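Local coordinates for protein exodeoxyribonuclease III (Neisseria meningitidis, PDB 2JC4) that probably acts in DNA repair as a magnesium- or manganese-dependent 3'-5' exonuclease of the AP endonuclease/exonuclease III family, with a DNase I-like fold, at residues T5-L11 and V31-L37; F197-Y203 and V234-R239. All coordinates share one frame; numbering follows the deposited sequence.

Interaction 1. Residues T5-L11 and V31-L37; sequences TWNVNSL and VLQELKL. With MG (magnesium ion), chain B.
V31 takes the W6 amide on its carbonyl oxygen (W6 N to V31 O 2.9 Å) and sets its CG2 against T5, a beta-branched pair suited to a buried strand. L32 turns to the other sheet face, where its CD2 lies 3.9 Å from V8 CG1; that same valine methyl rests over one face of the W6 indole, toward its rim. Q33 bends at chi2 (87°), which curls its amide back over the neighbouring strand: NE2 donates to T5 OG1 at 2.9 Å and also to N103, while a water joins OE1 to the threonine hydroxyl. The strands 2-7 and 29-33 run parallel here, 19° apart, as the two arms of a beta-alpha-beta crossover through helix 11-23, and the metal site lies just past their C-terminal ends. A carboxylate suits E34: OE1 binds the magnesium ion (2.4 Å), while OE2 is met from above the carboxylate plane by N7 ND2 in a nearly straight bond of 2.9 Å. N7 needs an amide, since ND2 also donates to D146 and OD1 accepts from N9 N, an Asx turn; its plane is turned 71° from the carboxylate. The E34 carbonyl oxygen accepts from S10 N. N9 OD1 is the other protein ligand, and four waters complete six-fold coordination. L35 offers its carbonyl oxygen to L11 N, and its CD2 lies alongside L11 CD2. K36, extended past S10, hydrogen-bonds through NZ to the metal-bound N9 OD1 (2.9 Å) and to a metal-bound water, a span suited to a long cationic side chain. L37 ends the segment with CD1 3.9 Å from L11 CB.

Interaction 2. Residues F197-Y203 and V234-R239; sequences FYTWFDY and VDLETR. With NA (sodium ion), chain D.
F201 and R239 set the orientation of this contact, the guanidinium standing almost perpendicular to the phenyl ring, with the planes 88° apart. They join the loop 197-203, whose T199 and W200 form a classic beta bulge opposite L214, to the end of strand 229-234 and the short helix 236-239 of the DNase I-like fold. The arginine suits its place because one side chain does two jobs. CG and NE lie 4.1 and 4.0 Å from F201 CD1, NE also bonding weakly to D246 O, while the bend at chi2 (53°) turns the head toward the loop backbone. The L236 side chain crosses that of F201 at about a right angle, its CD2 4.0 Å from F201 CE1, and F208 of helix 207-210 meets F201 edge-to-face. At the start of the 234-239 segment, V234 spreads its two methyls between different partners: CG1 lies 3.5 Å from Y198 O, and CG2 packs 3.9 Å from T199 CG2. A threonine suits this place: its methyl packs on V234 while its hydroxyl binds D217, a residue probably important for catalysis. Next to V234 in the chain, D235, at the N-cap, accepts from T238 N, and the V234 carbonyl oxygen binds a sodium ion. F201 O lies in the guanidinium plane of R239, whose NH2 approaches from above the carbonyl plane at 2.9 Å; a water accepts from that same NH2 at 3.0 Å and donates to D202 O.

Interaction 1 closes before interaction 2 opens along the chain, and their centres lie 14 Å apart. Strands 2-7, 29-33 and 229-234 belong to one mixed sheet: the first two are neighbours within it, the third is at its edge, and strand 250-254 separates it from strand 2-7. The two contacts meet directly at N9 ND2 and Y203 OH, 3.0 Å apart in a probable hydrogen bond, the same hydroxyl also bonding to P244 O, and where W6 CZ2 packs 3.5 Å from T238 CG2. The loop 197-203 thus probably contacts the magnesium site through N9, consistent with Y203 as a second-shell residue, so loops from distant parts of the sequence converge on the probable catalytic centre.

Interaction 1. Residues T5-L11 and V31-L37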
loop_
_atom_site.group_PDB
_atom_site.type_symbol
_atom_site.label_atom_id
_atom_site.label_comp_id
_atom_site.label_asym_id
_atom_site.label_seq_id
_atom_site.Cartn_x
_atom_site.Cartn_y
_atom_site.Cartn_z
ATOM N N THR A 5 -1.154 -2.188 5.805
ATOM C CA THR A 5 -0.673 -1.120 4.930
ATOM C C THR A 5 -1.585 0.114 5.130
ATOM O O THR A 5 -2.800 -0.027 5.285
ATOM C CB THR A 5 -0.654 -1.569 3.429
ATOM O OG1 THR A 5 -0.239 -0.473 2.598
ATOM C CG2 THR A 5 -2.044 -2.087 2.942
ATOM N N TRP A 6 -0.995 1.306 5.160
ATOM C CA TRP A 6 -1.794 2.501 5.382
ATOM C C TRP A 6 -1.175 3.700 4.721
ATOM O O TRP A 6 -0.026 4.060 5.011
ATOM C CB TRP A 6 -1.984 2.755 6.900
ATOM C CG TRP A 6 -3.035 3.834 7.206
ATOM C CD1 TRP A 6 -4.024 4.274 6.378
ATOM C CD2 TRP A 6 -3.173 4.562 8.424
ATOM N NE1 TRP A 6 -4.766 5.260 7.004
ATOM C CE2 TRP A 6 -4.259 5.458 8.263
ATOM C CE3 TRP A 6 -2.489 4.540 9.643
ATOM C CZ2 TRP A 6 -4.680 6.330 9.292
ATOM C CZ3 TRP A 6 -2.894 5.404 10.653
ATOM C CH2 TRP A 6 -3.974 6.287 10.483
ATOM N N ASN A 7 -1.934 4.330 3.822
ATOM C CA ASN A 7 -1.542 5.609 3.236
ATOM C C ASN A 7 -2.062 6.670 4.210
ATOM O O ASN A 7 -3.279 6.855 4.365
ATOM C CB ASN A 7 -2.168 5.766 1.825
ATOM C CG ASN A 7 -1.846 7.090 1.187
ATOM O OD1 ASN A 7 -1.715 8.110 1.877
ATOM N ND2 ASN A 7 -1.724 7.099 -0.139
ATOM N N VAL A 8 -1.132 7.298 4.924
ATOM C CA VAL A 8 -1.461 8.175 6.051
ATOM C C VAL A 8 -1.677 9.624 5.636
ATOM O O VAL A 8 -2.036 10.439 6.482
ATOM C CB VAL A 8 -0.347 8.154 7.152
ATOM C CG1 VAL A 8 -0.304 6.825 7.861
ATOM C CG2 VAL A 8 1.051 8.504 6.567
ATOM N N ASN A 9 -1.414 9.955 4.363
ATOM C CA ASN A 9 -1.642 11.330 3.864
ATOM C C ASN A 9 -0.964 12.397 4.748
ATOM O O ASN A 9 -1.620 13.345 5.236
ATOM C CB ASN A 9 -3.156 11.623 3.760
ATOM C CG ASN A 9 -3.440 12.941 3.089
ATOM O OD1 ASN A 9 -2.674 13.365 2.247
ATOM N ND2 ASN A 9 -4.547 13.589 3.453
ATOM N N SER A 10 0.339 12.217 4.934
ATOM C CA SER A 10 1.246 12.964 5.843
ATOM C C SER A 10 1.418 12.267 7.211
ATOM O O SER A 10 0.468 12.199 8.029
ATOM C CB SER A 10 0.883 14.449 6.041
ATOM O OG SER A 10 1.779 14.945 7.038
ATOM N N LEU A 11 2.624 11.769 7.478
ATOM C CA LEU A 11 2.906 11.196 8.803
ATOM C C LEU A 11 2.987 12.250 9.923
ATOM O O LEU A 11 2.704 11.942 11.079
ATOM C CB LEU A 11 4.183 10.347 8.786
ATOM C CG LEU A 11 4.477 9.572 10.060
ATOM C CD1 LEU A 11 3.301 8.700 10.480
ATOM C CD2 LEU A 11 5.740 8.709 9.872
ATOM N N VAL A 31 3.186 -1.073 7.190
ATOM C CA VAL A 31 3.854 -0.300 6.140
ATOM C C VAL A 31 3.021 0.954 5.827
ATOM O O VAL A 31 1.775 0.890 5.847
ATOM C CB VAL A 31 4.177 -1.159 4.905
ATOM C CG1 VAL A 31 4.867 -2.486 5.290
ATOM C CG2 VAL A 31 2.941 -1.442 4.021
ATOM N N LEU A 32 3.716 2.057 5.536
ATOM C CA LEU A 32 3.131 3.374 5.371
ATOM C C LEU A 32 3.503 3.975 4.037
ATOM O O LEU A 32 4.627 3.760 3.546
ATOM C CB LEU A 32 3.646 4.355 6.476
ATOM C CG LEU A 32 3.509 3.830 7.901
ATOM C CD1 LEU A 32 4.133 4.817 8.890
ATOM C CD2 LEU A 32 2.027 3.685 8.203
ATOM N N GLN A 33 2.544 4.711 3.459
ATOM C CA GLN A 33 2.759 5.541 2.268
ATOM C C GLN A 33 2.330 7.007 2.542
ATOM O O GLN A 33 1.481 7.289 3.403
ATOM C CB GLN A 33 1.974 5.005 1.063
ATOM C CG GLN A 33 2.197 3.522 0.789
ATOM C CD GLN A 33 1.244 2.652 1.605
ATOM O OE1 GLN A 33 0.093 2.998 1.813
ATOM N NE2 GLN A 33 1.738 1.521 2.074
ATOM N N GLU A 34 2.884 7.913 1.740
ATOM C CA GLU A 34 2.650 9.345 1.842
ATOM C C GLU A 34 3.120 9.857 3.186
ATOM O O GLU A 34 2.402 10.587 3.895
ATOM C CB GLU A 34 1.192 9.725 1.536
ATOM C CG GLU A 34 0.849 9.545 0.078
ATOM C CD GLU A 34 -0.434 10.253 -0.317
ATOM O OE1 GLU A 34 -0.794 11.299 0.282
ATOM O OE2 GLU A 34 -1.091 9.746 -1.233
ATOM N N LEU A 35 4.358 9.509 3.529
ATOM C CA LEU A 35 4.977 10.152 4.708
ATOM C C LEU A 35 4.929 11.671 4.562
ATOM O O LEU A 35 4.627 12.379 5.528
ATOM C CB LEU A 35 6.429 9.736 4.857
ATOM C CG LEU A 35 6.702 8.253 4.947
ATOM C CD1 LEU A 35 8.232 8.130 5.111
ATOM C CD2 LEU A 35 5.957 7.610 6.142
ATOM N N LYS A 36 5.204 12.164 3.348
ATOM C CA LYS A 36 5.290 13.612 3.094
ATOM C C LYS A 36 6.253 14.306 4.055
ATOM O O LYS A 36 5.985 15.394 4.568
ATOM C CB LYS A 36 3.906 14.253 3.153
ATOM C CG LYS A 36 2.971 13.824 2.019
ATOM C CD LYS A 36 1.655 14.630 2.103
ATOM C CE LYS A 36 0.609 14.166 1.116
ATOM N NZ LYS A 36 -0.569 15.054 1.191
ATOM N N LEU A 37 7.396 13.662 4.279
ATOM C CA LEU A 37 8.394 14.154 5.216
ATOM C C LEU A 37 9.712 13.801 4.631
ATOM O O LEU A 37 9.912 12.666 4.185
ATOM C CB LEU A 37 8.263 13.420 6.565
ATOM C CG LEU A 37 7.192 13.852 7.541
ATOM C CD1 LEU A 37 7.174 12.898 8.706
ATOM C CD2 LEU A 37 7.398 15.278 7.997
HETATM MG MG MG B . -2.894 12.315 -0.033
HETATM O O HOH W 1 -2.149 1.400 1.738
HETATM O O HOH W 2 -3.538 10.349 0.802
HETATM O O HOH W 3 -1.732 15.636 3.846
HETATM O O HOH W 4 4.017 16.709 5.701
HETATM O O HOH W 5 -3.028 11.206 -1.920
HETATM O O HOH W 6 -1.960 14.027 -1.050
HETATM O O HOH W 7 -4.969 13.043 -0.250
#

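Interaction 2. Residues F197-Y203 and V234-R239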
loop_
_atom_site.group_PDB
_atom_site.type_symbol
_atom_site.label_atom_id
_atom_site.label_comp_id
_atom_site.label_asym_id
_atom_site.label_seq_id
_atom_site.Cartn_x
_atom_site.Cartn_y
_atom_site.Cartn_z
ATOM N N PHE A 197 -15.362 -3.341 -0.927
ATOM C CA PHE A 197 -14.392 -3.147 0.136
ATOM C C PHE A 197 -13.527 -1.942 -0.173
ATOM O O PHE A 197 -12.306 -2.064 -0.353
ATOM C CB PHE A 197 -13.542 -4.403 0.345
ATOM C CG PHE A 197 -14.335 -5.554 0.909
ATOM C CD1 PHE A 197 -15.062 -6.391 0.050
ATOM C CD2 PHE A 197 -14.377 -5.788 2.289
ATOM C CE1 PHE A 197 -15.813 -7.473 0.554
ATOM C CE2 PHE A 197 -15.131 -6.847 2.812
ATOM C CZ PHE A 197 -15.848 -7.687 1.955
ATOM N N TYR A 198 -14.151 -0.761 -0.232
ATOM C CA TYR A 198 -13.368 0.450 -0.565
ATOM C C TYR A 198 -12.339 0.830 0.512
ATOM O O TYR A 198 -12.580 0.664 1.720
ATOM C CB TYR A 198 -14.291 1.636 -0.781
ATOM C CG TYR A 198 -15.417 1.374 -1.760
ATOM C CD1 TYR A 198 -15.195 0.696 -2.958
ATOM C CD2 TYR A 198 -16.689 1.842 -1.494
ATOM C CE1 TYR A 198 -16.233 0.501 -3.885
ATOM C CE2 TYR A 198 -17.736 1.623 -2.405
ATOM C CZ TYR A 198 -17.490 0.950 -3.582
ATOM O OH TYR A 198 -18.528 0.752 -4.467
ATOM N N THR A 199 -11.187 1.355 0.073
ATOM C CA THR A 199 -10.108 1.708 1.004
ATOM C C THR A 199 -9.776 3.193 0.969
ATOM O O THR A 199 -9.038 3.667 1.828
ATOM C CB THR A 199 -8.821 0.934 0.647
ATOM O OG1 THR A 199 -8.393 1.335 -0.644
ATOM C CG2 THR A 199 -9.080 -0.617 0.620
ATOM N N TRP A 200 -10.262 3.908 -0.064
ATOM C CA TRP A 200 -10.074 5.340 -0.190
ATOM C C TRP A 200 -11.428 5.992 -0.396
ATOM O O TRP A 200 -12.250 5.457 -1.143
ATOM C CB TRP A 200 -9.186 5.681 -1.398
ATOM C CG TRP A 200 -9.142 7.151 -1.655
ATOM C CD1 TRP A 200 -8.450 8.097 -0.948
ATOM C CD2 TRP A 200 -9.840 7.849 -2.689
ATOM N NE1 TRP A 200 -8.683 9.335 -1.480
ATOM C CE2 TRP A 200 -9.533 9.217 -2.547
ATOM C CE3 TRP A 200 -10.708 7.444 -3.724
ATOM C CZ2 TRP A 200 -10.043 10.203 -3.413
ATOM C CZ3 TRP A 200 -11.216 8.414 -4.596
ATOM C CH2 TRP A 200 -10.878 9.793 -4.428
ATOM N N PHE A 201 -11.673 7.091 0.315
ATOM C CA PHE A 201 -12.899 7.864 0.164
ATOM C C PHE A 201 -12.476 9.342 0.096
ATOM O O PHE A 201 -11.791 9.845 0.990
ATOM C CB PHE A 201 -13.834 7.649 1.372
ATOM C CG PHE A 201 -14.158 6.193 1.675
ATOM C CD1 PHE A 201 -13.229 5.378 2.381
ATOM C CD2 PHE A 201 -15.396 5.656 1.299
ATOM C CE1 PHE A 201 -13.537 4.038 2.663
ATOM C CE2 PHE A 201 -15.720 4.296 1.592
ATOM C CZ PHE A 201 -14.797 3.511 2.275
ATOM N N ASP A 202 -12.866 10.033 -0.980
ATOM C CA ASP A 202 -12.500 11.415 -1.141
ATOM C C ASP A 202 -13.003 12.238 0.067
ATOM O O ASP A 202 -14.158 12.081 0.516
ATOM C CB ASP A 202 -13.098 11.934 -2.469
ATOM C CG ASP A 202 -12.397 13.187 -2.999
ATOM O OD1 ASP A 202 -12.025 14.082 -2.217
ATOM O OD2 ASP A 202 -12.228 13.272 -4.235
ATOM N N TYR A 203 -12.142 13.091 0.599
ATOM C CA TYR A 203 -12.591 14.088 1.572
ATOM C C TYR A 203 -13.689 14.984 0.988
ATOM O O TYR A 203 -14.628 15.383 1.700
ATOM C CB TYR A 203 -11.436 14.991 2.000
ATOM C CG TYR A 203 -10.277 14.404 2.789
ATOM C CD1 TYR A 203 -10.480 13.608 3.941
ATOM C CD2 TYR A 203 -8.965 14.738 2.441
ATOM C CE1 TYR A 203 -9.395 13.131 4.692
ATOM C CE2 TYR A 203 -7.869 14.278 3.187
ATOM C CZ TYR A 203 -8.097 13.472 4.303
ATOM O OH TYR A 203 -7.008 13.045 5.000
ATOM N N VAL A 234 -10.596 -4.219 5.965
ATOM C CA VAL A 234 -10.342 -2.777 5.819
ATOM C C VAL A 234 -10.709 -2.154 7.170
ATOM O O VAL A 234 -11.831 -2.365 7.674
ATOM C CB VAL A 234 -11.129 -2.157 4.614
ATOM C CG1 VAL A 234 -10.831 -0.626 4.445
ATOM C CG2 VAL A 234 -10.819 -2.912 3.299
ATOM N N ASP A 235 -9.777 -1.413 7.759
ATOM C CA ASP A 235 -9.958 -0.805 9.071
ATOM C C ASP A 235 -10.720 0.505 8.964
ATOM O O ASP A 235 -10.150 1.594 8.996
ATOM C CB ASP A 235 -8.584 -0.582 9.737
ATOM C CG ASP A 235 -8.671 0.060 11.119
ATOM O OD1 ASP A 235 -9.771 0.248 11.683
ATOM O OD2 ASP A 235 -7.607 0.415 11.646
ATOM N N LEU A 236 -12.035 0.399 8.890
ATOM C CA LEU A 236 -12.889 1.586 8.823
ATOM C C LEU A 236 -13.074 2.340 10.149
ATOM O O LEU A 236 -13.545 3.493 10.153
ATOM C CB LEU A 236 -14.247 1.207 8.231
ATOM C CG LEU A 236 -14.185 0.702 6.789
ATOM C CD1 LEU A 236 -15.588 0.523 6.277
ATOM C CD2 LEU A 236 -13.416 1.636 5.816
ATOM N N GLU A 237 -12.761 1.693 11.276
ATOM C CA GLU A 237 -12.747 2.413 12.569
ATOM C C GLU A 237 -11.752 3.568 12.500
ATOM O O GLU A 237 -12.066 4.704 12.881
ATOM C CB GLU A 237 -12.359 1.470 13.721
ATOM C CG GLU A 237 -13.379 0.352 13.909
ATOM C CD GLU A 237 -12.988 -0.628 14.986
ATOM O OE1 GLU A 237 -12.411 -0.191 16.021
ATOM O OE2 GLU A 237 -13.279 -1.832 14.783
ATOM N N THR A 238 -10.572 3.285 11.976
ATOM C CA THR A 238 -9.505 4.269 11.852
ATOM C C THR A 238 -9.925 5.346 10.847
ATOM O O THR A 238 -9.669 6.520 11.065
ATOM C CB THR A 238 -8.173 3.612 11.449
ATOM O OG1 THR A 238 -7.735 2.768 12.525
ATOM C CG2 THR A 238 -7.066 4.655 11.211
ATOM N N ARG A 239 -10.569 4.939 9.743
ATOM C CA ARG A 239 -11.087 5.898 8.737
ATOM C C ARG A 239 -12.240 6.783 9.290
ATOM O O ARG A 239 -12.479 7.888 8.802
ATOM C CB ARG A 239 -11.517 5.115 7.480
ATOM C CG ARG A 239 -11.944 5.958 6.244
ATOM C CD ARG A 239 -10.884 6.959 5.888
ATOM N NE ARG A 239 -11.295 7.858 4.797
ATOM C CZ ARG A 239 -11.985 8.981 4.963
ATOM N NH1 ARG A 239 -12.467 9.330 6.175
ATOM N NH2 ARG A 239 -12.236 9.738 3.888
HETATM NA NA NA D . -13.638 -3.628 8.242
HETATM O O HOH W 8 -14.643 11.267 2.984
HETATM O O HOH W 9 -13.386 -4.906 6.094
HETATM O O HOH W 10 -13.726 -1.971 10.087
HETATM O O HOH W 11 -15.746 -2.853 7.475
#